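Local coordinates for protein ORF 37 (Human herpesvirus 8 type M, PDB 3FHD) that processes branched and non-linear viral DNA as an endonuclease and exonuclease of the PD-(D/E)XK superfamily, promoting production of packaged unit-length genomes, at residues 210-215 with 442-447; 366-371 with 378-383; 372-377 with 437-442; 431-436 with 452-457. One frame throughout, in Å; residues are numbered along the deposited sequence.

How the contacts relate
Following the chain from the N terminus, helix 203-217 is the first element involved and opens contact 1, which closes only at 442-447, so its span contains contacts 2 and 3. Contact 2 closes a short loop where strand 362-367 turns back into strand 379-389. Contact 3 starts within that loop, at 372-377, and therefore crosses contact 2 before ending at 437-442, sharing Cys442 with contact 1. Contact 4 opens at 431-436 and closes at 452-457, crossing contacts 1 and 3 but following contact 2 in series. In the mixed sheet, Leu367 of contact 2 neighbours Thr457 of contact 4, while Arg432 forms salt bridges with Asp369 of contact 2 and Asp438 of contact 3.

Contact 1 (210-215 with 442-447); sequences KTLLAT and CTIGGD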
# COMPACT_ATOMS: atom_id res chain seq x y z
N LYS A 210 2.60 13.85 0.61
CA LYS A 210 2.42 13.71 -0.86
C LYS A 210 2.68 15.02 -1.56
O LYS A 210 3.38 15.06 -2.58
CB LYS A 210 1.00 13.28 -1.24
CG LYS A 210 0.66 11.89 -0.87
CD LYS A 210 -0.61 11.38 -1.55
CE LYS A 210 -1.14 10.22 -0.69
NZ LYS A 210 -2.11 9.31 -1.34
N THR A 211 2.09 16.10 -1.04
CA THR A 211 2.32 17.46 -1.60
C THR A 211 3.80 17.87 -1.63
O THR A 211 4.26 18.47 -2.61
CB THR A 211 1.50 18.54 -0.88
OG1 THR A 211 0.14 18.12 -0.84
CG2 THR A 211 1.57 19.88 -1.66
N LEU A 212 4.53 17.57 -0.55
CA LEU A 212 5.98 17.79 -0.49
C LEU A 212 6.76 17.03 -1.57
O LEU A 212 7.65 17.61 -2.22
CB LEU A 212 6.53 17.43 0.89
CG LEU A 212 6.11 18.30 2.09
CD1 LEU A 212 6.36 17.59 3.42
CD2 LEU A 212 6.82 19.66 2.06
N LEU A 213 6.45 15.74 -1.74
CA LEU A 213 7.09 14.91 -2.77
C LEU A 213 6.81 15.47 -4.16
O LEU A 213 7.72 15.69 -4.97
CB LEU A 213 6.61 13.44 -2.63
CG LEU A 213 6.98 12.72 -1.32
CD1 LEU A 213 6.40 11.29 -1.16
CD2 LEU A 213 8.51 12.71 -1.14
N ALA A 214 5.53 15.72 -4.43
CA ALA A 214 5.07 16.20 -5.74
C ALA A 214 5.64 17.58 -6.11
O ALA A 214 6.19 17.78 -7.22
CB ALA A 214 3.54 16.22 -5.75
N THR A 215 5.54 18.52 -5.17
CA THR A 215 5.92 19.92 -5.38
C THR A 215 7.42 20.21 -5.22
O THR A 215 8.00 21.05 -5.95
CB THR A 215 5.13 20.81 -4.41
OG1 THR A 215 3.73 20.60 -4.64
CG2 THR A 215 5.47 22.28 -4.62
N CYS A 442 -0.74 28.57 5.32
CA CYS A 442 0.57 28.07 4.90
C CYS A 442 0.47 27.43 3.52
O CYS A 442 -0.62 26.98 3.13
CB CYS A 442 1.14 27.09 5.93
SG CYS A 442 1.53 27.83 7.53
N THR A 443 1.56 27.39 2.77
CA THR A 443 1.53 26.80 1.43
C THR A 443 2.80 26.05 1.08
O THR A 443 3.89 26.42 1.50
CB THR A 443 1.30 27.87 0.32
OG1 THR A 443 2.28 28.91 0.43
CG2 THR A 443 -0.12 28.47 0.40
N ILE A 444 2.62 24.98 0.30
CA ILE A 444 3.73 24.28 -0.38
C ILE A 444 3.50 24.47 -1.88
O ILE A 444 2.55 23.93 -2.44
CB ILE A 444 3.76 22.74 -0.05
CG1 ILE A 444 3.67 22.48 1.45
CG2 ILE A 444 5.02 22.08 -0.65
CD1 ILE A 444 3.14 21.06 1.81
N GLY A 445 4.34 25.27 -2.53
CA GLY A 445 4.08 25.71 -3.90
C GLY A 445 2.79 26.52 -3.99
O GLY A 445 2.60 27.48 -3.25
N GLY A 446 1.89 26.12 -4.88
CA GLY A 446 0.59 26.78 -5.00
C GLY A 446 -0.33 26.34 -3.88
O GLY A 446 -1.09 27.15 -3.33
N ASP A 447 -0.20 25.06 -3.51
CA ASP A 447 -1.11 24.33 -2.63
C ASP A 447 -1.16 24.89 -1.21
O ASP A 447 -0.14 24.99 -0.53
CB ASP A 447 -0.70 22.85 -2.56
CG ASP A 447 -0.56 22.20 -3.93
OD1 ASP A 447 0.08 22.79 -4.84
OD2 ASP A 447 -1.09 21.07 -4.09
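The helical turn bearing Thr211, Leu212 and Thr215 passes a tight beta hairpin headed by Ile444: Leu212 CA lies 6.9 Å from Ile444 CA, and Thr215 CA 6.3 Å from Gly445 CA. Its two-residue loop, Gly445-Gly446, forms a type II' turn from Ile444 to Asp447: Asp447 N bonds weakly to Ile444 O at 3.2 Å, and Ile444 N returns a firmer bond to Asp447 O. Gly445 fills its second place with a positive phi, a conformation that glycine adopts easily. Lacking a CB, it also lets the Thr215 methyl CG2 settle 3.8 Å from Gly445 CA.

Ile444 points at the helix and spreads its branches over three residues. Its CD1 meets Leu212 CD2 at 3.9 Å, the two side chains crossing at about a right angle, while its CG2 lies 4.0 Å from Thr215 CB. Thr211 turns its methyl across the contact: CG2 is anti to the backbone N and touches both Ile444 CB and the Asp447 carboxylate, where the approach to OD2 is 3.8 Å. Its hydroxyl looks back along the helix and bonds to Glu207 O, and Thr215 OG1 likewise makes a weak bond to Thr211 O. Behind this face, Leu213 packs on strand 262-269, and the Leu212 side chain is about 8 Å from that of the magnesium ligand Ile267.

No hydrogen bond spans the two segments. Both hydroxyls being turned to helix carbonyls, that of Thr215 weakly, the helix presents mainly methyl groups to the turn, and the joint depends on the fit of aliphatic surfaces, with the Asp447 carboxylate at its margin.

Contact 2 (366-371 with 378-383); sequences VLTDPQ and SIKARF
Val366 and Ala381 form an antiparallel hydrogen-bonded pair in which Val366 N gives its hydrogen to Ala381 O at 2.9 Å. The Val366 carbonyl has two donors. Lys380 N reaches Val366 O at 2.9 Å, in the carbonyl plane, and Ala381 N adds a weak bond to the same oxygen at 3.3 Å. Two residues thus face one, a classic beta bulge, made possible by the nearly helical psi of Lys380; beyond it the register has slipped by one, and Leu367 pairs with Ile379 without hydrogen bonds between them. Leu367 N instead turns to Thr457 O in the neighbouring strand 455-464.

Here strands 362-367 and 379-389, antiparallel neighbours in the mixed sheet of the nuclease fold, are joined by a short connection that holds one turn of helix, 370-373. Thr368 prolongs the pairing past the strand's end. Its N-H bonds to Ser378 O at 2.8 Å, and its hydroxyl stands in for a backbone carbonyl: Ser378 N approaches Thr368 OG1 at 2.9 Å, almost straight at 176°. A chi1 of 57°, which sets OG1 between the backbone N and the carbonyl carbon, brings it to Ser378 N. The methyl CG2 packs 3.7 Å from Lys380 CB. OG1 also has a weak bond with Gln376 O.

Asp369 is the N-cap of helix 370-373, its OD1 taking Gln371 N at 2.9 Å from above the carboxylate plane. The same carboxylate forms salt bridges with Arg432 through OD1 and with Lys277 through OD2. At the other end, Val366 CG2 meets the edge of the Phe383 ring, 4.0 Å from CE2.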
# COMPACT_ATOMS: atom_id res chain seq x y z
N VAL A 366 15.37 19.44 5.50
CA VAL A 366 14.90 20.34 6.54
C VAL A 366 14.03 21.39 5.85
O VAL A 366 14.47 22.02 4.88
CB VAL A 366 16.08 21.00 7.28
CG1 VAL A 366 15.57 22.04 8.29
CG2 VAL A 366 16.94 19.92 7.97
N LEU A 367 12.80 21.58 6.31
CA LEU A 367 11.92 22.52 5.62
C LEU A 367 12.01 23.91 6.24
O LEU A 367 12.31 24.04 7.43
CB LEU A 367 10.48 22.01 5.59
CG LEU A 367 10.30 20.57 5.07
CD1 LEU A 367 8.93 20.00 5.42
CD2 LEU A 367 10.55 20.52 3.55
N THR A 368 11.74 24.95 5.44
CA THR A 368 11.58 26.29 5.98
C THR A 368 10.39 26.37 6.94
O THR A 368 9.36 25.71 6.77
CB THR A 368 11.44 27.40 4.90
OG1 THR A 368 10.34 27.10 4.03
CG2 THR A 368 12.73 27.54 4.10
N ASP A 369 10.57 27.20 7.96
CA ASP A 369 9.57 27.41 8.98
C ASP A 369 8.62 28.52 8.52
O ASP A 369 9.06 29.65 8.30
CB ASP A 369 10.29 27.77 10.28
CG ASP A 369 9.37 27.87 11.46
OD1 ASP A 369 8.16 28.15 11.31
OD2 ASP A 369 9.88 27.66 12.58
N PRO A 370 7.30 28.21 8.37
CA PRO A 370 6.36 29.25 7.92
C PRO A 370 6.15 30.43 8.91
O PRO A 370 5.47 31.41 8.56
CB PRO A 370 5.05 28.48 7.68
CG PRO A 370 5.16 27.26 8.57
CD PRO A 370 6.63 26.92 8.62
N GLN A 371 6.72 30.35 10.11
CA GLN A 371 6.64 31.51 11.01
C GLN A 371 7.59 32.61 10.56
O GLN A 371 7.40 33.80 10.87
CB GLN A 371 6.88 31.12 12.47
CG GLN A 371 6.39 32.17 13.46
CD GLN A 371 6.43 31.69 14.88
OE1 GLN A 371 6.32 30.49 15.14
NE2 GLN A 371 6.59 32.61 15.82
N SER A 378 9.18 25.47 1.91
CA SER A 378 10.03 24.94 0.85
C SER A 378 11.27 24.29 1.49
O SER A 378 11.39 24.28 2.71
CB SER A 378 10.42 26.08 -0.12
OG SER A 378 11.04 27.14 0.58
N ILE A 379 12.17 23.76 0.67
CA ILE A 379 13.39 23.13 1.20
C ILE A 379 14.35 24.22 1.66
O ILE A 379 14.65 25.13 0.88
CB ILE A 379 14.07 22.19 0.15
CG1 ILE A 379 13.12 21.05 -0.24
CG2 ILE A 379 15.39 21.63 0.66
CD1 ILE A 379 13.58 20.25 -1.46
N LYS A 380 14.78 24.14 2.92
CA LYS A 380 15.80 25.04 3.48
C LYS A 380 17.20 24.44 3.29
O LYS A 380 18.14 25.14 2.94
CB LYS A 380 15.58 25.27 4.98
CG LYS A 380 16.55 26.25 5.61
CD LYS A 380 16.76 25.98 7.07
CE LYS A 380 17.54 27.11 7.72
NZ LYS A 380 19.02 26.99 7.54
N ALA A 381 17.33 23.14 3.55
CA ALA A 381 18.61 22.46 3.45
C ALA A 381 18.40 20.97 3.26
O ALA A 381 17.38 20.42 3.71
CB ALA A 381 19.45 22.71 4.69
N ARG A 382 19.38 20.33 2.63
CA ARG A 382 19.31 18.94 2.20
C ARG A 382 20.65 18.29 2.53
O ARG A 382 21.67 18.88 2.25
CB ARG A 382 19.10 18.94 0.69
CG ARG A 382 18.79 17.64 0.05
CD ARG A 382 18.88 17.85 -1.47
NE ARG A 382 18.89 16.60 -2.24
CZ ARG A 382 19.52 15.48 -1.91
NH1 ARG A 382 19.43 14.42 -2.72
NH2 ARG A 382 20.24 15.39 -0.79
N PHE A 383 20.64 17.10 3.12
CA PHE A 383 21.89 16.39 3.46
C PHE A 383 21.73 14.86 3.51
O PHE A 383 20.64 14.37 3.73
CB PHE A 383 22.53 16.93 4.75
CG PHE A 383 21.72 16.70 6.01
CD1 PHE A 383 21.99 15.62 6.84
CD2 PHE A 383 20.72 17.60 6.41
CE1 PHE A 383 21.26 15.41 8.03
CE2 PHE A 383 19.99 17.40 7.58
CZ PHE A 383 20.27 16.31 8.40

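Contact 3 (372-377 with 437-442); sequences DTRGQI and QDPVNC
Two successive bends in the Arg374 chain, chi2 at -40° setting CD and chi3 at -73° setting NE, fold it toward Gln437 and Pro439. The guanidinium then grips a single carbonyl end-on. Arg374 NH2 lies 2.8 Å from Gln437 O, nearly along the C=O axis, while NH1 is 3.0 Å from that oxygen and stands 42° above the carbonyl plane. The oxygen lies in the guanidinium plane, which lets both N-H groups point at it. A water in the same plane accepts a weak bond from Arg374 NH1 and donates to Asp438 O at 3.2 Å. NH2 makes a weak bond to Gln371 O, tying the group back to the helix that precedes it.

One face of the guanidinium is lined toward its rim by Pro439, whose CD comes 3.7 Å from Arg374 NH2. The ring suits this place because its CG also presses on the peptide between Arg374 and Gly375, 3.6 Å from Gly375 N. Next along, Gly375 O receives a CA-H contact from Cys442 CA at 3.2 Å. Gly375 has a large positive phi and no CB to run into the nearby Asn441 O. Ile377 CD1 rests 4.2 Å from Cys442 CB.

Arg374 has positive phi and is the first residue to leave the helical conformation after 370-373. Just beyond, backbone bonds from Gly375 and Ile377 to Thr443 of strand 443-444 continue the packing as pairing. The whole is loop-on-loop packing beside the nuclease sheet, away from the metal site, in which an arginine near a helix's C-terminal end clasps the carbonyl of a distant loop.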
# COMPACT_ATOMS: atom_id res chain seq x y z
N ASP A 372 8.61 32.20 9.81
CA ASP A 372 9.56 33.13 9.21
C ASP A 372 8.97 33.72 7.91
O ASP A 372 8.98 34.93 7.70
CB ASP A 372 10.89 32.42 8.91
CG ASP A 372 11.62 31.95 10.18
OD1 ASP A 372 11.26 32.37 11.31
OD2 ASP A 372 12.59 31.16 10.04
N THR A 373 8.43 32.84 7.06
CA THR A 373 8.01 33.20 5.70
C THR A 373 6.54 33.64 5.60
O THR A 373 6.06 33.96 4.50
CB THR A 373 8.22 32.01 4.73
OG1 THR A 373 7.41 30.91 5.17
CG2 THR A 373 9.67 31.57 4.70
N ARG A 374 5.85 33.65 6.75
CA ARG A 374 4.40 33.88 6.85
C ARG A 374 3.53 32.98 5.94
O ARG A 374 2.42 33.37 5.56
CB ARG A 374 4.03 35.36 6.63
CG ARG A 374 4.71 36.36 7.58
CD ARG A 374 4.81 35.89 9.04
NE ARG A 374 3.52 35.91 9.75
CZ ARG A 374 3.27 35.26 10.88
NH1 ARG A 374 2.07 35.35 11.45
NH2 ARG A 374 4.22 34.52 11.47
N GLY A 375 4.03 31.79 5.61
CA GLY A 375 3.23 30.87 4.81
C GLY A 375 3.96 29.80 4.03
O GLY A 375 3.60 28.63 4.11
N GLN A 376 4.97 30.20 3.26
CA GLN A 376 5.61 29.25 2.34
C GLN A 376 6.54 28.25 3.01
O GLN A 376 7.46 28.62 3.78
CB GLN A 376 6.34 29.97 1.19
CG GLN A 376 6.65 29.04 0.01
CD GLN A 376 6.95 29.79 -1.27
OE1 GLN A 376 6.24 29.64 -2.28
NE2 GLN A 376 7.99 30.63 -1.24
N ILE A 377 6.31 26.98 2.70
CA ILE A 377 7.15 25.88 3.15
C ILE A 377 7.87 25.29 1.94
O ILE A 377 7.23 24.68 1.07
CB ILE A 377 6.34 24.76 3.88
CG1 ILE A 377 5.65 25.34 5.14
CG2 ILE A 377 7.26 23.57 4.21
CD1 ILE A 377 4.46 24.51 5.66
N GLN A 437 1.42 32.44 16.91
CA GLN A 437 2.10 33.38 16.02
C GLN A 437 2.32 32.85 14.59
O GLN A 437 2.88 33.55 13.75
CB GLN A 437 3.42 33.80 16.64
CG GLN A 437 3.27 34.53 17.99
CD GLN A 437 4.58 35.03 18.51
OE1 GLN A 437 5.32 35.72 17.80
NE2 GLN A 437 4.87 34.73 19.79
N ASP A 438 1.89 31.61 14.32
CA ASP A 438 1.97 31.03 12.98
C ASP A 438 0.93 31.66 12.05
O ASP A 438 -0.16 32.01 12.51
CB ASP A 438 1.76 29.51 13.01
CG ASP A 438 3.04 28.75 13.43
OD1 ASP A 438 4.13 29.11 12.94
OD2 ASP A 438 2.94 27.80 14.25
N PRO A 439 1.25 31.82 10.76
CA PRO A 439 0.23 32.31 9.80
C PRO A 439 -0.98 31.40 9.70
O PRO A 439 -0.84 30.18 9.83
CB PRO A 439 0.97 32.32 8.46
CG PRO A 439 2.11 31.35 8.65
CD PRO A 439 2.53 31.56 10.09
N VAL A 440 -2.15 31.99 9.47
CA VAL A 440 -3.37 31.22 9.19
C VAL A 440 -3.16 30.31 7.96
O VAL A 440 -3.49 29.13 7.99
CB VAL A 440 -4.58 32.16 8.92
CG1 VAL A 440 -5.88 31.35 8.94
CG2 VAL A 440 -4.64 33.26 9.94
N ASN A 441 -2.58 30.89 6.91
CA ASN A 441 -2.47 30.26 5.60
C ASN A 441 -1.03 29.86 5.29
O ASN A 441 -0.20 30.73 5.05
CB ASN A 441 -2.96 31.23 4.50
CG ASN A 441 -4.44 31.58 4.62
OD1 ASN A 441 -5.28 30.70 4.84
ND2 ASN A 441 -4.76 32.86 4.46
N CYS A 442 -0.74 28.57 5.32
CA CYS A 442 0.57 28.07 4.90
C CYS A 442 0.47 27.43 3.52
O CYS A 442 -0.62 26.98 3.13
CB CYS A 442 1.14 27.09 5.93
SG CYS A 442 1.53 27.83 7.53
O HOH W 1 0.05 35.06 13.53

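Contact 4 (431-436 with 452-457); sequences FRKRGY and HVEIPT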
# COMPACT_ATOMS: atom_id res chain seq x y z
N PHE A 431 6.47 16.55 12.05
CA PHE A 431 5.52 17.66 12.14
C PHE A 431 5.64 18.44 13.46
O PHE A 431 6.23 17.95 14.43
CB PHE A 431 4.06 17.18 11.96
CG PHE A 431 3.76 16.62 10.60
CD1 PHE A 431 3.24 17.44 9.59
CD2 PHE A 431 3.98 15.28 10.32
CE1 PHE A 431 2.95 16.92 8.32
CE2 PHE A 431 3.70 14.76 9.03
CZ PHE A 431 3.20 15.61 8.03
N ARG A 432 5.07 19.64 13.45
CA ARG A 432 4.90 20.45 14.65
C ARG A 432 3.48 21.05 14.77
O ARG A 432 2.79 21.26 13.77
CB ARG A 432 5.98 21.53 14.77
CG ARG A 432 5.82 22.73 13.83
CD ARG A 432 6.84 23.83 14.19
NE ARG A 432 6.75 25.01 13.30
CZ ARG A 432 5.82 25.95 13.36
NH1 ARG A 432 4.83 25.88 14.26
NH2 ARG A 432 5.86 26.99 12.53
N LYS A 433 3.06 21.28 16.01
CA LYS A 433 1.82 21.99 16.27
C LYS A 433 1.89 23.43 15.75
O LYS A 433 2.95 24.08 15.77
CB LYS A 433 1.50 21.99 17.77
CG LYS A 433 1.18 20.61 18.39
CD LYS A 433 0.01 19.90 17.65
CE LYS A 433 -0.51 18.68 18.44
NZ LYS A 433 -1.58 17.93 17.69
N ARG A 434 0.74 23.92 15.29
CA ARG A 434 0.57 25.34 15.00
C ARG A 434 0.49 26.14 16.29
O ARG A 434 -0.08 25.69 17.28
CB ARG A 434 -0.70 25.58 14.20
CG ARG A 434 -0.62 25.07 12.82
CD ARG A 434 -1.95 25.34 12.15
NE ARG A 434 -2.05 24.62 10.88
CZ ARG A 434 -1.97 25.22 9.70
NH1 ARG A 434 -1.80 26.55 9.64
NH2 ARG A 434 -2.07 24.50 8.58
N GLY A 435 1.11 27.31 16.28
CA GLY A 435 1.15 28.16 17.46
C GLY A 435 0.39 29.43 17.20
O GLY A 435 -0.08 29.68 16.07
N TYR A 436 0.30 30.26 18.23
CA TYR A 436 -0.44 31.50 18.16
C TYR A 436 0.11 32.49 17.14
O TYR A 436 -0.65 33.25 16.56
CB TYR A 436 -0.58 32.13 19.54
CG TYR A 436 -1.51 31.34 20.43
CD1 TYR A 436 -2.87 31.70 20.54
CD2 TYR A 436 -1.06 30.22 21.14
CE1 TYR A 436 -3.73 30.97 21.34
CE2 TYR A 436 -1.92 29.49 21.95
CZ TYR A 436 -3.26 29.88 22.04
OH TYR A 436 -4.12 29.16 22.83
N HIS A 452 -6.33 23.09 9.72
CA HIS A 452 -6.44 22.11 10.81
C HIS A 452 -5.38 21.02 10.81
O HIS A 452 -5.37 20.20 11.72
CB HIS A 452 -7.85 21.49 10.86
N VAL A 453 -4.48 20.98 9.81
CA VAL A 453 -3.37 20.00 9.83
C VAL A 453 -2.07 20.62 10.39
O VAL A 453 -1.79 21.82 10.18
CB VAL A 453 -3.13 19.34 8.43
CG1 VAL A 453 -2.66 20.35 7.39
CG2 VAL A 453 -2.13 18.19 8.52
N GLU A 454 -1.29 19.79 11.10
CA GLU A 454 0.03 20.18 11.62
C GLU A 454 1.00 20.63 10.51
O GLU A 454 0.85 20.29 9.34
CB GLU A 454 0.65 19.03 12.40
CG GLU A 454 -0.10 18.68 13.67
CD GLU A 454 -1.29 17.72 13.46
OE1 GLU A 454 -1.68 17.38 12.29
OE2 GLU A 454 -1.85 17.32 14.50
N ILE A 455 2.00 21.40 10.92
CA ILE A 455 3.02 21.92 10.00
C ILE A 455 4.19 20.94 9.80
O ILE A 455 4.81 20.54 10.79
CB ILE A 455 3.54 23.28 10.55
CG1 ILE A 455 2.44 24.36 10.44
CG2 ILE A 455 4.85 23.72 9.87
CD1 ILE A 455 2.75 25.63 11.28
N PRO A 456 4.50 20.57 8.54
CA PRO A 456 5.68 19.73 8.28
C PRO A 456 7.00 20.46 8.53
O PRO A 456 7.17 21.63 8.13
CB PRO A 456 5.54 19.32 6.82
CG PRO A 456 4.69 20.39 6.20
CD PRO A 456 3.80 20.94 7.29
N THR A 457 7.92 19.76 9.19
CA THR A 457 9.21 20.32 9.57
C THR A 457 10.38 19.60 8.90
O THR A 457 11.41 20.23 8.61
CB THR A 457 9.43 20.23 11.10
OG1 THR A 457 9.36 18.86 11.50
CG2 THR A 457 8.39 21.05 11.87
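Arg432 and Ile455 form an antiparallel hydrogen-bonded pair, with Arg432 N giving to Ile455 O at 2.8 Å and Ile455 N answering to Arg432 O. The arginine side chain leaves the sheet on the same face as Ile455 and runs beside it. Its CB touches Thr457 CG2; CG, set between the backbone N and the carbonyl carbon by a chi1 of 75°, comes 3.6 Å from that methyl, and CD stays against it too. From there the extended chain carries NE past Ile455 CG2. Ile455 CD1 then lies over one face of the guanidinium, 3.6 Å from both Arg432 NH1 and NH2. At the tip, NH1 forms a salt bridge with Asp438, in the loop that follows its own strand, and NH2 one with Asp369, at the N-cap of helix 370-373.

The pair belongs to strands 423-432 and 455-464, neighbours in the mixed sheet of the PD-(D/E)XK fold. On the opposite face, Phe431 CE1 packs 3.8 Å from Pro456 CB. Pro456 has no N-H to give, which suits its non-hydrogen-bonded pairing with Phe431.

Further along, side chains carry the contact. Arg434 clasps one carbonyl side-on: NE is 2.9 Å and NH2 3.1 Å from Val453 O, which lies near the guanidinium plane. Lys433 runs alongside Glu454 to a weak salt bridge, NZ to OE2 at 3.3 Å. The buried Glu454 O has no polar partner.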